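Local structure of aspartate aminotransferase (Plasmodium falciparum, 3K7Y) at residues A[127-131]-A[151-155]; A[185-190]-A[351-357]. The protein probably catalyses the reversible transfer of an amino group from L-aspartate to 2-oxoglutarate, using pyridoxal 5'-phosphate to give oxaloacetate and L-glutamate. One frame throughout, in Å; residues are numbered along the deposited sequence.

In the fold
Interaction 1 ties together the C-terminal ends of two neighbouring parallel strands of the large mixed sheet, and it runs from buried Thr128 and Phe151 to exposed Tyr154. Interaction 2 is largely buried, with only Asn190 and Arg352 partly exposed, and joins parts far apart in sequence: the loop ahead of helix 193-206 and the region leading into strand 355-357. The two meet at Cys187, whose SG lies 3.5 Å from Pro130 CD, and at the rings of Phe152 and Phe357. Each has one backbone hydrogen bond between its segments, that of interaction 2 doubtfully short. Interaction 1 is otherwise mostly apolar and aromatic, whereas 185-190 with 351-357 adds an amide-hydroxyl network and touches the cofactor through Asn185.

Interaction 1: A[127-131]-A[151-155]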
loop_
_atom_site.group_PDB
_atom_site.type_symbol
_atom_site.label_atom_id
_atom_site.label_comp_id
_atom_site.label_asym_id
_atom_site.label_seq_id
_atom_site.Cartn_x
_atom_site.Cartn_y
_atom_site.Cartn_z
ATOM N N VAL A 127 7.928 -7.433 23.005
ATOM C CA VAL A 127 7.367 -8.435 22.131
ATOM C C VAL A 127 7.445 -9.770 22.879
ATOM O O VAL A 127 8.371 -9.974 23.652
ATOM C CB VAL A 127 8.117 -8.402 20.775
ATOM C CG1 VAL A 127 9.208 -9.432 20.710
ATOM C CG2 VAL A 127 7.171 -8.594 19.649
ATOM N N THR A 128 6.471 -10.661 22.718
ATOM C CA THR A 128 6.512 -11.915 23.503
ATOM C C THR A 128 7.433 -12.918 22.820
ATOM O O THR A 128 7.452 -12.998 21.596
ATOM C CB THR A 128 5.099 -12.562 23.773
ATOM O OG1 THR A 128 4.419 -12.848 22.540
ATOM C CG2 THR A 128 4.224 -11.666 24.629
ATOM N N ASN A 129 8.200 -13.675 23.594
ATOM C CA ASN A 129 9.115 -14.634 22.992
ATOM C C ASN A 129 8.491 -15.998 22.797
ATOM O O ASN A 129 7.871 -16.509 23.718
ATOM C CB ASN A 129 10.399 -14.768 23.796
ATOM C CG ASN A 129 11.286 -15.855 23.254
ATOM O OD1 ASN A 129 11.035 -17.034 23.494
ATOM N ND2 ASN A 129 12.312 -15.479 22.501
ATOM N N PRO A 130 8.657 -16.608 21.604
ATOM C CA PRO A 130 9.321 -16.080 20.428
ATOM C C PRO A 130 8.293 -15.273 19.624
ATOM O O PRO A 130 7.078 -15.478 19.786
ATOM C CB PRO A 130 9.742 -17.338 19.675
ATOM C CG PRO A 130 8.665 -18.325 19.983
ATOM C CD PRO A 130 8.067 -17.935 21.331
ATOM N N PRO A 131 8.770 -14.339 18.782
ATOM C CA PRO A 131 7.887 -13.350 18.158
ATOM C C PRO A 131 7.630 -13.644 16.700
ATOM O O PRO A 131 8.457 -14.279 16.060
ATOM C CB PRO A 131 8.714 -12.078 18.237
ATOM C CG PRO A 131 10.192 -12.575 18.303
ATOM C CD PRO A 131 10.189 -14.058 18.501
ATOM N N PHE A 151 7.496 -16.183 27.386
ATOM C CA PHE A 151 6.167 -16.598 26.983
ATOM C C PHE A 151 6.029 -18.102 26.841
ATOM O O PHE A 151 5.661 -18.793 27.784
ATOM C CB PHE A 151 5.769 -15.894 25.689
ATOM C CG PHE A 151 4.317 -15.992 25.375
ATOM C CD1 PHE A 151 3.396 -15.251 26.095
ATOM C CD2 PHE A 151 3.868 -16.809 24.348
ATOM C CE1 PHE A 151 2.045 -15.325 25.811
ATOM C CE2 PHE A 151 2.517 -16.904 24.056
ATOM C CZ PHE A 151 1.596 -16.164 24.794
ATOM N N PHE A 152 6.312 -18.590 25.647
ATOM C CA PHE A 152 6.179 -19.986 25.325
ATOM C C PHE A 152 7.194 -20.779 26.133
ATOM O O PHE A 152 8.345 -20.353 26.262
ATOM C CB PHE A 152 6.439 -20.127 23.839
ATOM C CG PHE A 152 6.328 -21.502 23.340
ATOM C CD1 PHE A 152 5.099 -22.070 23.127
ATOM C CD2 PHE A 152 7.458 -22.223 23.046
ATOM C CE1 PHE A 152 4.986 -23.358 22.649
ATOM C CE2 PHE A 152 7.359 -23.506 22.566
ATOM C CZ PHE A 152 6.113 -24.076 22.369
ATOM N N ASP A 153 6.762 -21.906 26.708
ATOM C CA ASP A 153 7.678 -22.767 27.468
ATOM C C ASP A 153 8.182 -23.873 26.571
ATOM O O ASP A 153 7.406 -24.675 26.053
ATOM C CB ASP A 153 7.053 -23.349 28.738
ATOM C CG ASP A 153 8.064 -24.132 29.566
ATOM O OD1 ASP A 153 8.433 -25.257 29.157
ATOM O OD2 ASP A 153 8.508 -23.608 30.612
ATOM N N TYR A 154 9.492 -23.904 26.393
ATOM C CA TYR A 154 10.063 -24.686 25.315
ATOM C C TYR A 154 10.092 -26.161 25.637
ATOM O O TYR A 154 10.050 -26.987 24.726
ATOM C CB TYR A 154 11.438 -24.148 24.910
ATOM C CG TYR A 154 11.377 -23.155 23.754
ATOM C CD1 TYR A 154 11.561 -23.578 22.443
ATOM C CD2 TYR A 154 11.113 -21.804 23.967
ATOM C CE1 TYR A 154 11.500 -22.689 21.379
ATOM C CE2 TYR A 154 11.050 -20.897 22.897
ATOM C CZ TYR A 154 11.247 -21.353 21.607
ATOM O OH TYR A 154 11.193 -20.487 20.535
ATOM N N ASN A 155 10.125 -26.494 26.926
ATOM C CA ASN A 155 10.136 -27.894 27.324
ATOM C C ASN A 155 8.767 -28.462 27.650
ATOM O O ASN A 155 8.479 -29.602 27.300
ATOM C CB ASN A 155 11.169 -28.182 28.404
ATOM C CG ASN A 155 12.517 -28.532 27.811
ATOM O OD1 ASN A 155 13.242 -27.667 27.315
ATOM N ND2 ASN A 155 12.852 -29.812 27.836
#
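Phe151 lies against Thr128 and the carbonyl of Asn129, and its side chain can be followed atom by atom. CB sits 3.9 Å from CB of Thr128 and also faces the Asn129 carbonyl oxygen. With CG anti to the backbone N (chi1 -166°), the ring swings over the threonine: CG of Phe151 is 3.9 Å from Thr128 CB, and CD1 is 4.0 Å from Thr128 CG2. CD2, on the other branch, turns toward Asn129 O at an oblique angle. Thr128 OG1 stands above one ring face, offset toward the rim; its polar partner is Tyr184, whose hydroxyl is also hydrogen-bonded to Pro130 O. Farther out, the Phe151 ring meets Phe164 edge-to-face and packs against the ring of Tyr184.

The backbone bond from Phe152 N to Asn129 O, 3.2 Å long with an N-H...O angle of 164°, continues the parallel pairing in which Val127 and Asn129 bond to Ile149, but with a slip of one residue at Phe151, where the strand is irregular. Strands 124-128 and 145-153 are the two arms of a beta-alpha-beta unit closed by helix 133-140, and this contact lies where both strands run out.

Beyond it, Pro130, preceded by a cis peptide, touches two aromatic residues. Its CD reaches Phe152 CB at 3.7 Å, while its CG lies 3.4 Å from Tyr154 OH, the phenol arriving from the opposite direction. Asn129 OD1 comes to the edge of the Tyr154 ring, near its plane. The tyrosine also presents a face to Phe152 CD2, 3.7 Å above it.

Chemically, one nearly straight backbone bond joins the two segments at the end of the pairing, whereas the side chains contribute apolar and aromatic contact, with the Thr128 hydroxyl satisfied by Tyr184 rather than across the strands.

Interaction 2: A[185-190]-A[351-357]; sequences NPCSVN and QRGLFSF. With PLP (pyridoxal-5'-phosphate), chain B.
Ser188 meets Phe355 and Arg352 from a left-handed backbone conformation (phi 68°, psi 30°), two residues after the cis peptide between Asn185 and Pro186. This turn aims its CB at the other segment. Its OG donates to Pro186 O at 2.8 Å within the loop, so the hydroxyl braces the turn; Phe355 O lies near the same OG, but that carbonyl is hydrogen-bonded to Arg325. Ser188 O accepts from Arg352 N; the modelled separation is too short to be trusted at this resolution.

Gln351 has an extended side chain that holds its own segment together much as a neighbouring strand would. NE2 donates to Phe357 O over 3.0 Å, in the amide plane and on a carbonyl lone pair, while OE1 accepts from Phe357 N, which lies above the plane of the amide carbonyl. Along the way, Gln351 CG touches Val189 CG2 at 4.1 Å.

Pro186 CB lies over one face of the Phe357 ring, 4.1 Å from Phe357 CD1, and Cys187 SG approaches obliquely, 5.0 Å from the ring centroid, as a sulfur-aromatic contact.

Asn185, which lines the pyridoxal phosphate pocket, lies obliquely beside Phe355, with ND2 3.5 Å from CE2. That ND2 donates to O3 of the cofactor at 2.9 Å and only weakly engages Tyr216 OH, while OD1 takes Arg380, which also makes a cation-pi contact with Phe355. The pocket loop is thus joined to strand 355-357 and, through Arg380, to strand 380-382. Gripped at both ends, the amide has its rotation fixed, and its N-H, though bent at 139°, would tend to stabilise negative charge on O3.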
loop_
_atom_site.group_PDB
_atom_site.type_symbol
_atom_site.label_atom_id
_atom_site.label_comp_id
_atom_site.label_asym_id
_atom_site.label_seq_id
_atom_site.Cartn_x
_atom_site.Cartn_y
_atom_site.Cartn_z
ATOM N N ASN A 185 1.490 -16.978 16.089
ATOM C CA ASN A 185 2.451 -17.259 15.024
ATOM C C ASN A 185 3.877 -16.922 15.474
ATOM O O ASN A 185 4.206 -15.754 15.641
ATOM C CB ASN A 185 2.079 -16.459 13.775
ATOM C CG ASN A 185 3.004 -16.724 12.605
ATOM O OD1 ASN A 185 4.125 -17.206 12.769
ATOM N ND2 ASN A 185 2.537 -16.404 11.408
ATOM N N PRO A 186 4.743 -17.944 15.644
ATOM C CA PRO A 186 4.592 -19.379 15.333
ATOM C C PRO A 186 3.979 -20.342 16.372
ATOM O O PRO A 186 3.453 -21.378 15.965
ATOM C CB PRO A 186 6.027 -19.815 15.048
ATOM C CG PRO A 186 6.839 -18.943 15.931
ATOM C CD PRO A 186 6.131 -17.613 16.021
ATOM N N CYS A 187 4.054 -20.040 17.672
ATOM C CA CYS A 187 3.624 -20.994 18.747
ATOM C C CYS A 187 2.324 -21.772 18.552
ATOM O O CYS A 187 2.259 -22.934 18.899
ATOM C CB CYS A 187 3.565 -20.305 20.104
ATOM S SG CYS A 187 5.147 -19.623 20.511
ATOM N N SER A 188 1.291 -21.125 18.027
ATOM C CA SER A 188 0.003 -21.767 17.812
ATOM C C SER A 188 -0.666 -22.096 19.141
ATOM O O SER A 188 -1.428 -23.047 19.236
ATOM C CB SER A 188 0.169 -23.045 16.983
ATOM O OG SER A 188 1.139 -22.874 15.970
ATOM N N VAL A 189 -0.382 -21.293 20.158
ATOM C CA VAL A 189 -0.894 -21.499 21.508
ATOM C C VAL A 189 -1.662 -20.238 21.911
ATOM O O VAL A 189 -1.079 -19.163 21.925
ATOM C CB VAL A 189 0.298 -21.725 22.507
ATOM C CG1 VAL A 189 -0.187 -21.875 23.915
ATOM C CG2 VAL A 189 1.125 -22.947 22.130
ATOM N N ASN A 190 -2.958 -20.357 22.209
ATOM C CA ASN A 190 -3.763 -19.188 22.653
ATOM C C ASN A 190 -3.875 -19.050 24.180
ATOM O O ASN A 190 -3.763 -20.041 24.903
ATOM C CB ASN A 190 -5.152 -19.092 21.966
ATOM C CG ASN A 190 -5.635 -20.417 21.351
ATOM O OD1 ASN A 190 -4.837 -21.254 20.928
ATOM N ND2 ASN A 190 -6.952 -20.592 21.280
ATOM N N GLN A 351 -2.412 -27.238 20.747
ATOM C CA GLN A 351 -2.151 -26.135 19.812
ATOM C C GLN A 351 -3.318 -25.759 18.887
ATOM O O GLN A 351 -4.193 -26.586 18.605
ATOM C CB GLN A 351 -0.893 -26.441 18.994
ATOM C CG GLN A 351 0.373 -26.188 19.761
ATOM C CD GLN A 351 1.625 -26.593 19.016
ATOM O OE1 GLN A 351 1.582 -27.238 17.958
ATOM N NE2 GLN A 351 2.767 -26.220 19.580
ATOM N N ARG A 352 -3.317 -24.511 18.410
ATOM C CA ARG A 352 -4.417 -24.003 17.618
ATOM C C ARG A 352 -3.978 -22.916 16.687
ATOM O O ARG A 352 -3.100 -22.140 17.012
ATOM C CB ARG A 352 -5.513 -23.462 18.532
ATOM C CG ARG A 352 -6.862 -24.007 18.190
ATOM C CD ARG A 352 -6.844 -25.502 18.310
ATOM N NE ARG A 352 -7.932 -26.015 19.126
ATOM C CZ ARG A 352 -7.945 -27.241 19.625
ATOM N NH1 ARG A 352 -8.972 -27.643 20.345
ATOM N NH2 ARG A 352 -6.932 -28.065 19.400
ATOM N N GLY A 353 -4.635 -22.851 15.537
ATOM C CA GLY A 353 -4.327 -21.866 14.506
ATOM C C GLY A 353 -4.026 -22.580 13.198
ATOM O O GLY A 353 -4.371 -23.756 13.019
ATOM N N LEU A 354 -3.353 -21.873 12.297
ATOM C CA LEU A 354 -3.015 -22.390 10.983
ATOM C C LEU A 354 -1.825 -23.361 11.048
ATOM O O LEU A 354 -1.649 -24.201 10.149
ATOM C CB LEU A 354 -2.672 -21.203 10.087
ATOM C CG LEU A 354 -3.301 -21.028 8.704
ATOM C CD1 LEU A 354 -3.490 -19.562 8.429
ATOM C CD2 LEU A 354 -2.461 -21.663 7.594
ATOM N N PHE A 355 -1.009 -23.233 12.101
ATOM C CA PHE A 355 0.202 -24.051 12.243
ATOM C C PHE A 355 0.227 -24.969 13.466
ATOM O O PHE A 355 -0.611 -24.879 14.359
ATOM C CB PHE A 355 1.470 -23.181 12.322
ATOM C CG PHE A 355 1.498 -22.031 11.371
ATOM C CD1 PHE A 355 1.787 -22.222 10.035
ATOM C CD2 PHE A 355 1.261 -20.741 11.827
ATOM C CE1 PHE A 355 1.812 -21.136 9.167
ATOM C CE2 PHE A 355 1.285 -19.664 10.974
ATOM C CZ PHE A 355 1.558 -19.855 9.649
ATOM N N SER A 356 1.213 -25.855 13.485
ATOM C CA SER A 356 1.678 -26.442 14.731
ATOM C C SER A 356 3.140 -26.036 14.896
ATOM O O SER A 356 3.794 -25.679 13.916
ATOM C CB SER A 356 1.513 -27.962 14.733
ATOM O OG SER A 356 0.225 -28.322 15.201
ATOM N N PHE A 357 3.632 -26.061 16.131
ATOM C CA PHE A 357 4.984 -25.628 16.438
ATOM C C PHE A 357 5.692 -26.742 17.204
ATOM O O PHE A 357 5.346 -27.028 18.357
ATOM C CB PHE A 357 4.931 -24.342 17.261
ATOM C CG PHE A 357 6.278 -23.700 17.521
ATOM C CD1 PHE A 357 7.195 -23.509 16.491
ATOM C CD2 PHE A 357 6.597 -23.233 18.794
ATOM C CE1 PHE A 357 8.428 -22.902 16.743
ATOM C CE2 PHE A 357 7.820 -22.624 19.052
ATOM C CZ PHE A 357 8.738 -22.457 18.029
HETATM N N1 PLP B . 0.502 -10.667 12.046
HETATM C C2 PLP B . 0.635 -12.031 12.097
HETATM C C2A PLP B . 0.805 -12.670 13.423
HETATM C C3 PLP B . 0.598 -12.776 10.928
HETATM O O3 PLP B . 0.713 -14.142 10.980
HETATM C C4 PLP B . 0.438 -12.132 9.700
HETATM C C4A PLP B . 0.259 -12.991 8.486
HETATM O O4A PLP B . -0.887 -13.285 8.119
HETATM C C5 PLP B . 0.292 -10.732 9.637
HETATM C C6 PLP B . 0.337 -10.012 10.832
HETATM C C5A PLP B . 0.128 -9.929 8.343
HETATM O O4P PLP B . -0.873 -10.367 7.441
HETATM P P PLP B . -1.012 -9.694 5.973
HETATM O O1P PLP B . -2.426 -9.770 5.472
HETATM O O2P PLP B . -0.198 -10.489 4.988
HETATM O O3P PLP B . -0.578 -8.250 6.084
#